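Local coordinates for protein thermostable carboxypeptidase 1 (Pyrococcus furiosus, PDB 1KA2) that removes amino acids one at a time from the C-terminus of peptides as a cobalt-dependent M32 metallocarboxypeptidase of broad specificity, at residues A[243-249]-A[277-282]; A[288-294]-A[467-473]; A[88-92]-A[161-165]; A[221-225]-A[451-457]. All coordinates share one frame. Numbering follows the deposited sequence.

Contact 1 (A[243-249]-A[277-282]); sequences EFGIRDV and ELQQDE
A classic beta bulge and a type I turn, G245 to D248, shape 243-249. F244 N and G245 N both bond D248 O, at 2.9 and 3.1 Å. The turn packs against the C-terminal end of the HEXXH helix, 261-278, and the following loop. I246 and L278 CA atoms lie 5.4 Å apart. I246, m-t, buries most: its CD1 lies 3.8 Å from E282 CA and its CG1 4.0 Å from Q280 CB. L278, chi1 -126° between wells, brings CD1 3.8 Å from I246 O. V249, chi1 t, sets CG2 4.1 Å from E277 CB. E277, m and m, hydrogen-bonds G292 N and H298 NE2 through OE2, near the metal site. E45 of the second subunit bonds I246 N and R247 N. R247 is extended, m-t-t, and forms a salt bridge with E282: NH2 to OE1 3.0 Å, and NE to the less surely placed OE2. R230 makes a second salt bridge to E282. One water joins I246 O and L278 O, 2.7 Å from each.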
# COMPACT_ATOMS: atom_id res chain seq x y z
N GLU A 243 2.40 4.02 -10.96
CA GLU A 243 1.05 4.27 -11.41
C GLU A 243 0.17 3.20 -10.81
O GLU A 243 0.29 2.03 -11.17
CB GLU A 243 0.96 4.19 -12.93
CG GLU A 243 2.12 4.81 -13.65
CD GLU A 243 3.27 3.84 -13.88
OE1 GLU A 243 3.01 2.69 -14.27
OE2 GLU A 243 4.44 4.25 -13.70
N PHE A 244 -0.69 3.57 -9.86
CA PHE A 244 -1.62 2.62 -9.28
C PHE A 244 -2.81 2.66 -10.25
O PHE A 244 -3.57 1.70 -10.38
CB PHE A 244 -2.06 3.07 -7.88
CG PHE A 244 -0.99 2.96 -6.82
CD1 PHE A 244 -1.28 3.31 -5.50
CD2 PHE A 244 0.30 2.54 -7.13
CE1 PHE A 244 -0.29 3.24 -4.51
CE2 PHE A 244 1.30 2.48 -6.14
CZ PHE A 244 0.99 2.83 -4.82
N GLY A 245 -2.95 3.79 -10.93
CA GLY A 245 -4.02 3.98 -11.89
C GLY A 245 -3.87 5.33 -12.58
O GLY A 245 -2.94 6.09 -12.29
N ILE A 246 -4.78 5.63 -13.51
CA ILE A 246 -4.75 6.90 -14.22
C ILE A 246 -5.06 8.05 -13.25
O ILE A 246 -4.60 9.17 -13.42
CB ILE A 246 -5.80 6.92 -15.36
CG1 ILE A 246 -5.42 5.88 -16.43
CG2 ILE A 246 -5.90 8.31 -15.98
CD1 ILE A 246 -6.42 5.77 -17.57
N ARG A 247 -5.85 7.75 -12.22
CA ARG A 247 -6.23 8.75 -11.24
C ARG A 247 -5.48 8.57 -9.93
O ARG A 247 -5.93 9.04 -8.89
CB ARG A 247 -7.74 8.68 -10.97
CG ARG A 247 -8.61 8.92 -12.21
CD ARG A 247 -10.10 8.75 -11.89
NE ARG A 247 -10.96 8.87 -13.07
CZ ARG A 247 -12.28 8.70 -13.05
NH1 ARG A 247 -12.89 8.39 -11.92
NH2 ARG A 247 -12.99 8.84 -14.16
N ASP A 248 -4.35 7.87 -9.98
CA ASP A 248 -3.55 7.64 -8.78
C ASP A 248 -2.11 7.38 -9.18
O ASP A 248 -1.73 6.23 -9.40
CB ASP A 248 -4.10 6.44 -7.99
CG ASP A 248 -3.51 6.33 -6.59
OD1 ASP A 248 -2.57 7.09 -6.28
OD2 ASP A 248 -3.98 5.49 -5.80
N VAL A 249 -1.31 8.43 -9.29
CA VAL A 249 0.09 8.30 -9.69
C VAL A 249 0.96 8.93 -8.62
O VAL A 249 0.71 10.06 -8.19
CB VAL A 249 0.34 8.97 -11.06
CG1 VAL A 249 1.80 8.76 -11.50
CG2 VAL A 249 -0.61 8.40 -12.09
N GLU A 277 1.77 9.40 -17.17
CA GLU A 277 0.79 8.41 -16.74
C GLU A 277 -0.51 9.10 -16.34
O GLU A 277 -1.61 8.56 -16.53
CB GLU A 277 1.35 7.61 -15.56
CG GLU A 277 2.50 6.71 -15.94
CD GLU A 277 2.09 5.62 -16.92
OE1 GLU A 277 0.91 5.19 -16.87
OE2 GLU A 277 2.95 5.18 -17.72
N LEU A 278 -0.38 10.30 -15.81
CA LEU A 278 -1.50 11.11 -15.38
C LEU A 278 -2.34 11.55 -16.58
O LEU A 278 -3.56 11.57 -16.51
CB LEU A 278 -0.97 12.34 -14.64
CG LEU A 278 -1.49 12.65 -13.23
CD1 LEU A 278 -1.70 11.38 -12.47
CD2 LEU A 278 -0.49 13.55 -12.50
N GLN A 279 -1.67 11.88 -17.68
CA GLN A 279 -2.38 12.34 -18.87
C GLN A 279 -2.72 11.23 -19.84
O GLN A 279 -2.62 11.39 -21.05
CB GLN A 279 -1.58 13.45 -19.57
CG GLN A 279 -1.32 14.63 -18.64
CD GLN A 279 -0.98 15.91 -19.36
OE1 GLN A 279 -1.58 16.96 -19.10
NE2 GLN A 279 -0.01 15.85 -20.26
N GLN A 280 -3.13 10.09 -19.28
CA GLN A 280 -3.50 8.94 -20.07
C GLN A 280 -4.97 9.09 -20.43
O GLN A 280 -5.68 9.87 -19.82
CB GLN A 280 -3.25 7.68 -19.25
CG GLN A 280 -2.89 6.47 -20.07
CD GLN A 280 -1.60 6.65 -20.86
OE1 GLN A 280 -1.34 5.90 -21.79
NE2 GLN A 280 -0.78 7.62 -20.47
N ASP A 281 -5.43 8.34 -21.43
CA ASP A 281 -6.82 8.42 -21.87
C ASP A 281 -7.69 7.49 -21.01
O ASP A 281 -7.54 6.27 -21.07
CB ASP A 281 -6.91 8.00 -23.34
CG ASP A 281 -8.23 8.36 -23.98
OD1 ASP A 281 -9.28 8.13 -23.35
OD2 ASP A 281 -8.21 8.88 -25.12
N GLU A 282 -8.60 8.06 -20.22
CA GLU A 282 -9.45 7.25 -19.35
C GLU A 282 -10.38 6.25 -20.03
O GLU A 282 -10.97 5.39 -19.37
CB GLU A 282 -10.28 8.14 -18.42
CG GLU A 282 -9.43 9.04 -17.52
CD GLU A 282 -10.24 9.65 -16.39
OE1 GLU A 282 -11.45 9.85 -16.55
OE2 GLU A 282 -9.65 9.93 -15.33
O HOH W 1 -5.12 11.68 -14.26

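Contact 2 (A[288-294]-A[467-473]); sequences PIAGGVS and WGSIYPP
V293, S469 and I289 bury the most surface where two irregular loops meet. Loop 288-294 leads into helix 295-309, which carries the metal ligand E299. Loop 467-473 joins helix 454-465 to helix 473-481 and makes a type II' beta turn from W467 to I470, closed by I470 N to W467 O at 3.0 Å. The CA atoms of I289 and S469 are 4.4 Å apart, those of G291 and G468 4.7 Å. S469, chi1 m, points toward the other loop and donates twice: its N to I289 O at 2.6 Å and its OG to G291 O at 3.0 Å. G468, at phi 46°, brings its CA 3.3 Å from I289 O; a CB would clash there. At the backbone angles of G291 a CB would jam against the preceding carbonyl O. I289, p and t, packs its CB 4.3 Å from I470 CG1. V293, chi1 p, sets CB 3.6 Å from G468 O, and CG2 3.3 Å from Y471 O and 4.3 Å from P473 CD. S294 is the N-cap of helix 295-309; its OG bonds E164 and lies 3.8 Å from P473 CG. S469 supplies both hydrogen bonds. They tie the link between helices 454-465 and 473-481 to the approach to helix 295-309. Both acceptors are main-chain carbonyls, so this polar part depends on backbone shape, not on the side chains of 288-294.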
# COMPACT_ATOMS: atom_id res chain seq x y z
N PRO A 288 -4.77 -2.97 -21.44
CA PRO A 288 -3.33 -2.97 -21.73
C PRO A 288 -2.78 -1.84 -22.61
O PRO A 288 -1.57 -1.74 -22.79
CB PRO A 288 -3.10 -4.35 -22.35
CG PRO A 288 -4.42 -4.70 -22.93
CD PRO A 288 -5.40 -4.23 -21.90
N ILE A 289 -3.65 -0.98 -23.15
CA ILE A 289 -3.16 0.14 -23.97
C ILE A 289 -2.96 1.41 -23.16
O ILE A 289 -2.32 2.35 -23.62
CB ILE A 289 -4.09 0.46 -25.17
CG1 ILE A 289 -5.54 0.56 -24.73
CG2 ILE A 289 -3.89 -0.59 -26.26
CD1 ILE A 289 -6.49 0.90 -25.89
N ALA A 290 -3.52 1.44 -21.95
CA ALA A 290 -3.34 2.59 -21.08
C ALA A 290 -1.90 2.51 -20.53
O ALA A 290 -1.40 1.42 -20.28
CB ALA A 290 -4.34 2.55 -19.92
N GLY A 291 -1.24 3.66 -20.36
CA GLY A 291 0.11 3.67 -19.82
C GLY A 291 1.27 3.87 -20.79
O GLY A 291 1.20 3.48 -21.95
N GLY A 292 2.36 4.47 -20.30
CA GLY A 292 3.53 4.72 -21.14
C GLY A 292 3.97 3.52 -21.95
O GLY A 292 4.08 2.41 -21.44
N VAL A 293 4.28 3.74 -23.23
CA VAL A 293 4.67 2.64 -24.09
C VAL A 293 6.03 1.96 -23.86
O VAL A 293 6.16 0.78 -24.14
CB VAL A 293 4.52 3.05 -25.61
CG1 VAL A 293 5.72 3.94 -26.06
CG2 VAL A 293 4.38 1.80 -26.45
N SER A 294 7.02 2.67 -23.33
CA SER A 294 8.32 2.05 -23.12
C SER A 294 9.24 2.86 -22.24
O SER A 294 8.96 4.02 -21.95
CB SER A 294 9.03 1.83 -24.46
OG SER A 294 9.37 3.08 -25.01
N TRP A 467 -1.88 8.62 -26.25
CA TRP A 467 -1.74 7.43 -27.07
C TRP A 467 -1.40 6.16 -26.29
O TRP A 467 -1.54 5.06 -26.82
CB TRP A 467 -0.70 7.68 -28.17
CG TRP A 467 -1.06 8.87 -29.02
CD1 TRP A 467 -0.31 9.99 -29.21
CD2 TRP A 467 -2.30 9.08 -29.70
NE1 TRP A 467 -1.02 10.90 -29.96
CE2 TRP A 467 -2.24 10.37 -30.28
CE3 TRP A 467 -3.46 8.32 -29.88
CZ2 TRP A 467 -3.29 10.91 -31.03
CZ3 TRP A 467 -4.51 8.85 -30.63
CH2 TRP A 467 -4.42 10.14 -31.19
N GLY A 468 -0.99 6.32 -25.04
CA GLY A 468 -0.65 5.14 -24.25
C GLY A 468 0.21 4.15 -25.02
O GLY A 468 1.23 4.54 -25.61
N SER A 469 -0.20 2.89 -25.02
CA SER A 469 0.51 1.82 -25.70
C SER A 469 -0.19 1.36 -26.97
O SER A 469 -0.11 0.18 -27.35
CB SER A 469 0.68 0.63 -24.76
OG SER A 469 1.41 1.01 -23.61
N ILE A 470 -0.88 2.28 -27.63
CA ILE A 470 -1.58 1.94 -28.86
C ILE A 470 -0.60 1.52 -29.96
O ILE A 470 -0.81 0.51 -30.63
CB ILE A 470 -2.44 3.12 -29.33
CG1 ILE A 470 -3.69 3.22 -28.44
CG2 ILE A 470 -2.83 2.95 -30.79
CD1 ILE A 470 -4.48 4.49 -28.62
N TYR A 471 0.47 2.29 -30.13
CA TYR A 471 1.46 2.03 -31.16
C TYR A 471 2.82 1.70 -30.57
O TYR A 471 3.14 2.13 -29.46
CB TYR A 471 1.62 3.26 -32.06
CG TYR A 471 0.32 3.86 -32.56
CD1 TYR A 471 -0.20 5.02 -31.98
CD2 TYR A 471 -0.39 3.26 -33.60
CE1 TYR A 471 -1.39 5.58 -32.45
CE2 TYR A 471 -1.58 3.81 -34.07
CZ TYR A 471 -2.08 4.97 -33.49
OH TYR A 471 -3.24 5.51 -33.97
N PRO A 472 3.65 0.93 -31.30
CA PRO A 472 4.98 0.59 -30.78
C PRO A 472 5.76 1.89 -30.68
O PRO A 472 5.38 2.88 -31.30
CB PRO A 472 5.54 -0.34 -31.86
CG PRO A 472 4.30 -0.96 -32.47
CD PRO A 472 3.37 0.22 -32.56
N PRO A 473 6.86 1.90 -29.92
CA PRO A 473 7.66 3.12 -29.77
C PRO A 473 7.96 3.87 -31.08
O PRO A 473 7.70 5.06 -31.19
CB PRO A 473 8.94 2.62 -29.11
CG PRO A 473 8.45 1.49 -28.28
CD PRO A 473 7.49 0.77 -29.21

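Contact 3 (A[88-92]-A[161-165]); sequences RVLDR and DLYEE
This is a charged surface contact between two helices of the largely helical M32 carboxypeptidase fold, away from the catalytic site. Segment 88-92 is a middle turn of helix 81-99, with R92 N bonded to R88 O at 3.0 Å. Segment 161-165 is the C-terminal end of helix 155-163 and the loop after it; E164 is the first residue to leave helical geometry. The backbones stay well apart: the nearest CA pair, R92 and E165, is at 8.9 Å. E165 is fully extended, with all three chi angles near 180°, and ends beside the edge of the R88 guanidinium. R88, t-t-p, gives NE to OE1 of E165 at 3.2 Å, a salt bridge, and a weak bond from NH2 to E165 OE2 at 3.5 Å. R88 NH1 also bonds S469 O, in the loop before helix 473-481. R92, t-t-t, has the most surface buried. E165 CG lies over one face of its guanidinium, 3.5 Å from R92 NH1. That NH1 forms a salt bridge with D161 OD2 at 3.2 Å, while R168 holds D161 OD1. R92 also binds the backbone oxygen D161 O: NH1 at 3.3 Å and NH2 at 2.8 Å.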
# COMPACT_ATOMS: atom_id res chain seq x y z
N ARG A 88 -1.88 -6.22 -30.20
CA ARG A 88 -0.44 -6.09 -30.39
C ARG A 88 0.26 -6.20 -29.05
O ARG A 88 1.18 -7.00 -28.88
CB ARG A 88 -0.08 -4.74 -31.02
CG ARG A 88 1.35 -4.70 -31.56
CD ARG A 88 1.84 -3.28 -31.87
NE ARG A 88 2.46 -2.61 -30.72
CZ ARG A 88 1.79 -1.90 -29.81
NH1 ARG A 88 0.48 -1.76 -29.90
NH2 ARG A 88 2.44 -1.33 -28.80
N VAL A 89 -0.20 -5.40 -28.09
CA VAL A 89 0.38 -5.38 -26.75
C VAL A 89 0.29 -6.75 -26.07
O VAL A 89 1.30 -7.26 -25.57
CB VAL A 89 -0.32 -4.31 -25.87
CG1 VAL A 89 0.10 -4.46 -24.41
CG2 VAL A 89 0.01 -2.93 -26.38
N LEU A 90 -0.90 -7.33 -26.04
CA LEU A 90 -1.06 -8.63 -25.40
C LEU A 90 -0.32 -9.74 -26.13
O LEU A 90 0.16 -10.68 -25.51
CB LEU A 90 -2.55 -8.97 -25.24
CG LEU A 90 -3.30 -8.12 -24.20
CD1 LEU A 90 -4.76 -8.51 -24.17
CD2 LEU A 90 -2.67 -8.32 -22.82
N ASP A 91 -0.21 -9.63 -27.46
CA ASP A 91 0.49 -10.67 -28.21
C ASP A 91 1.97 -10.65 -27.81
O ASP A 91 2.58 -11.69 -27.61
CB ASP A 91 0.34 -10.47 -29.72
CG ASP A 91 0.98 -11.59 -30.52
OD1 ASP A 91 1.86 -11.30 -31.35
OD2 ASP A 91 0.60 -12.77 -30.31
N ARG A 92 2.53 -9.45 -27.68
CA ARG A 92 3.93 -9.31 -27.28
C ARG A 92 4.18 -9.86 -25.87
O ARG A 92 5.23 -10.46 -25.61
CB ARG A 92 4.33 -7.84 -27.35
CG ARG A 92 5.74 -7.53 -26.85
CD ARG A 92 6.01 -6.03 -26.86
NE ARG A 92 7.10 -5.66 -25.96
CZ ARG A 92 8.40 -5.77 -26.25
NH1 ARG A 92 8.79 -6.23 -27.44
NH2 ARG A 92 9.29 -5.42 -25.34
N ASP A 161 15.31 -5.47 -27.52
CA ASP A 161 13.88 -5.51 -27.83
C ASP A 161 13.06 -5.86 -26.60
O ASP A 161 11.86 -5.59 -26.54
CB ASP A 161 13.58 -6.55 -28.91
CG ASP A 161 12.09 -6.65 -29.21
OD1 ASP A 161 11.57 -5.78 -29.94
OD2 ASP A 161 11.43 -7.59 -28.71
N LEU A 162 13.73 -6.50 -25.64
CA LEU A 162 13.09 -6.90 -24.39
C LEU A 162 12.76 -5.66 -23.57
O LEU A 162 11.72 -5.59 -22.93
CB LEU A 162 14.04 -7.79 -23.57
CG LEU A 162 13.47 -8.85 -22.63
CD1 LEU A 162 14.51 -9.20 -21.56
CD2 LEU A 162 12.19 -8.35 -21.97
N TYR A 163 13.66 -4.68 -23.59
CA TYR A 163 13.48 -3.46 -22.81
C TYR A 163 12.96 -2.25 -23.58
O TYR A 163 12.58 -1.25 -22.97
CB TYR A 163 14.79 -3.09 -22.13
CG TYR A 163 15.30 -4.19 -21.24
CD1 TYR A 163 16.31 -5.05 -21.66
CD2 TYR A 163 14.72 -4.42 -19.99
CE1 TYR A 163 16.73 -6.11 -20.87
CE2 TYR A 163 15.14 -5.48 -19.18
CZ TYR A 163 16.15 -6.32 -19.63
OH TYR A 163 16.56 -7.37 -18.84
N GLU A 164 12.98 -2.33 -24.90
CA GLU A 164 12.49 -1.24 -25.74
C GLU A 164 11.92 -1.87 -27.02
O GLU A 164 12.65 -2.12 -27.99
CB GLU A 164 13.63 -0.27 -26.05
CG GLU A 164 13.21 1.00 -26.81
CD GLU A 164 12.38 1.98 -25.98
OE1 GLU A 164 12.43 1.90 -24.74
OE2 GLU A 164 11.69 2.85 -26.57
N GLU A 165 10.62 -2.12 -26.99
CA GLU A 165 9.91 -2.74 -28.10
C GLU A 165 10.37 -2.22 -29.46
O GLU A 165 10.27 -1.02 -29.75
CB GLU A 165 8.41 -2.51 -27.93
CG GLU A 165 7.54 -3.32 -28.88
CD GLU A 165 6.05 -3.01 -28.72
OE1 GLU A 165 5.25 -3.64 -29.43
OE2 GLU A 165 5.70 -2.14 -27.88

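Contact 4 (A[221-225]-A[451-457]); sequences QKFGF and AEFDPIK
A lysine amine from one helix reaches a carbonyl near the end of another. K457 NZ donates to F223 O at 3.0 Å, and the same NZ forms a salt bridge with D454 OD1 at 3.6 Å. K457 takes chi1 m, chi2 t, chi3 p, chi4 t. Helix 209-223 closes in a Schellman motif with G224 as the C-prime residue, phi 83°: F225 N bonds back into the last helical turn, and G224 N bonds Q221 O weakly at 3.1 Å. A CB on G224 would clash with K457 NZ. Across the contact, A451 is the positive-phi residue of a second Schellman motif, after helix 444-450, and the chain then enters helix 454-465, with K457 N to F453 O at 2.8 Å. Register pairs K222 with A451, CA atoms 6.2 Å apart, and F223 with F453, 6.4 Å. F223 and F453, both chi1 m, make a T-shaped stack. The edge of F223 meets the face of F453, with centroids 5.0 Å apart, planes at 80° and F223 CE1 3.6 Å from F453 CZ. K222, m-m-t-t, lays its CD 4.1 Å from A451 CB. F223 also meets W305, and L318 covers A451 and F453. The arrangement is a Schellman helix end held against the start of a distant helix, beside the HEXXH helix, where F223 touches V268 and F271.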
# COMPACT_ATOMS: atom_id res chain seq x y z
N GLN A 221 3.26 22.36 -7.25
CA GLN A 221 1.98 23.07 -7.38
C GLN A 221 2.06 24.01 -8.58
O GLN A 221 1.06 24.27 -9.25
CB GLN A 221 1.67 23.86 -6.11
CG GLN A 221 1.87 23.05 -4.84
CD GLN A 221 1.46 23.81 -3.57
OE1 GLN A 221 0.42 23.53 -3.00
NE2 GLN A 221 2.27 24.76 -3.14
N LYS A 222 3.26 24.52 -8.86
CA LYS A 222 3.43 25.40 -10.00
C LYS A 222 3.24 24.61 -11.29
O LYS A 222 2.79 25.16 -12.29
CB LYS A 222 4.81 26.06 -9.98
CG LYS A 222 4.88 27.23 -9.02
CD LYS A 222 3.81 28.26 -9.36
CE LYS A 222 3.71 29.32 -8.27
NZ LYS A 222 2.63 30.30 -8.56
N PHE A 223 3.58 23.33 -11.24
CA PHE A 223 3.43 22.44 -12.39
C PHE A 223 1.98 21.95 -12.50
O PHE A 223 1.59 21.37 -13.52
CB PHE A 223 4.33 21.20 -12.27
CG PHE A 223 5.80 21.46 -12.52
CD1 PHE A 223 6.23 22.67 -13.07
CD2 PHE A 223 6.74 20.47 -12.25
CE1 PHE A 223 7.58 22.87 -13.34
CE2 PHE A 223 8.10 20.66 -12.53
CZ PHE A 223 8.52 21.86 -13.07
N GLY A 224 1.20 22.15 -11.45
CA GLY A 224 -0.17 21.69 -11.48
C GLY A 224 -0.29 20.21 -11.10
O GLY A 224 -1.27 19.55 -11.44
N PHE A 225 0.73 19.70 -10.42
CA PHE A 225 0.75 18.31 -9.97
C PHE A 225 -0.46 18.20 -9.03
O PHE A 225 -0.53 18.89 -8.01
CB PHE A 225 2.07 18.03 -9.23
CG PHE A 225 2.34 16.56 -9.00
CD1 PHE A 225 2.26 15.65 -10.04
CD2 PHE A 225 2.73 16.11 -7.74
CE1 PHE A 225 2.55 14.31 -9.85
CE2 PHE A 225 3.03 14.77 -7.54
CZ PHE A 225 2.94 13.86 -8.60
N ALA A 451 5.42 30.41 -15.25
CA ALA A 451 4.72 29.26 -14.68
C ALA A 451 3.45 28.89 -15.45
O ALA A 451 2.52 28.32 -14.89
CB ALA A 451 4.39 29.53 -13.21
N GLU A 452 3.43 29.21 -16.74
CA GLU A 452 2.28 28.87 -17.58
C GLU A 452 2.58 27.56 -18.29
O GLU A 452 2.96 27.54 -19.47
CB GLU A 452 2.03 29.98 -18.59
CG GLU A 452 1.60 31.29 -17.96
CD GLU A 452 1.55 32.43 -18.97
OE1 GLU A 452 0.96 32.25 -20.06
OE2 GLU A 452 2.11 33.50 -18.67
N PHE A 453 2.41 26.45 -17.58
CA PHE A 453 2.69 25.13 -18.13
C PHE A 453 1.55 24.38 -18.79
O PHE A 453 1.77 23.37 -19.45
CB PHE A 453 3.30 24.24 -17.06
CG PHE A 453 4.54 24.79 -16.45
CD1 PHE A 453 4.49 25.51 -15.26
CD2 PHE A 453 5.78 24.59 -17.07
CE1 PHE A 453 5.65 26.01 -14.69
CE2 PHE A 453 6.94 25.08 -16.50
CZ PHE A 453 6.88 25.80 -15.30
N ASP A 454 0.32 24.86 -18.63
CA ASP A 454 -0.80 24.15 -19.23
C ASP A 454 -0.64 23.89 -20.73
O ASP A 454 -0.84 22.76 -21.18
CB ASP A 454 -2.11 24.89 -18.95
CG ASP A 454 -2.53 24.79 -17.50
OD1 ASP A 454 -2.00 23.91 -16.78
OD2 ASP A 454 -3.40 25.58 -17.07
N PRO A 455 -0.29 24.91 -21.52
CA PRO A 455 -0.15 24.63 -22.96
C PRO A 455 0.94 23.59 -23.27
O PRO A 455 0.81 22.81 -24.22
CB PRO A 455 0.15 26.01 -23.57
CG PRO A 455 0.71 26.81 -22.41
CD PRO A 455 -0.14 26.35 -21.25
N ILE A 456 1.99 23.58 -22.47
CA ILE A 456 3.09 22.64 -22.64
C ILE A 456 2.66 21.24 -22.21
O ILE A 456 3.07 20.25 -22.81
CB ILE A 456 4.32 23.06 -21.83
CG1 ILE A 456 4.91 24.33 -22.46
CG2 ILE A 456 5.35 21.91 -21.77
CD1 ILE A 456 6.02 24.95 -21.66
N LYS A 457 1.86 21.18 -21.16
CA LYS A 457 1.36 19.90 -20.67
C LYS A 457 0.39 19.33 -21.69
O LYS A 457 0.40 18.13 -21.96
CB LYS A 457 0.66 20.08 -19.31
CG LYS A 457 1.61 20.41 -18.16
CD LYS A 457 0.90 21.09 -17.00
CE LYS A 457 -0.14 20.19 -16.36
NZ LYS A 457 -0.85 20.87 -15.24

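Contacts 1, 2 and 4 are partly buried; contact 3 is a surface contact. Contacts 1 and 2 touch where the loop after the HEXXH helix meets the glycines of 288-294. Contact 4 packs against the end of that helix, which contact 1 includes: F225 lies on L278, and K457 O bonds Q279 NE2. Contact 3 joins contact 2 through both of its segments. Contacts 2 and 4 lie at the two ends of helix 454-465. Contact 3 uses arginine salt bridges and arginine-to-carbonyl bonds. Contact 2 uses two bonds from one serine, one through its backbone N and one through its OG. Contact 4 uses aromatic packing plus a lysine, and contact 1 mixes apolar packing with one salt bridge.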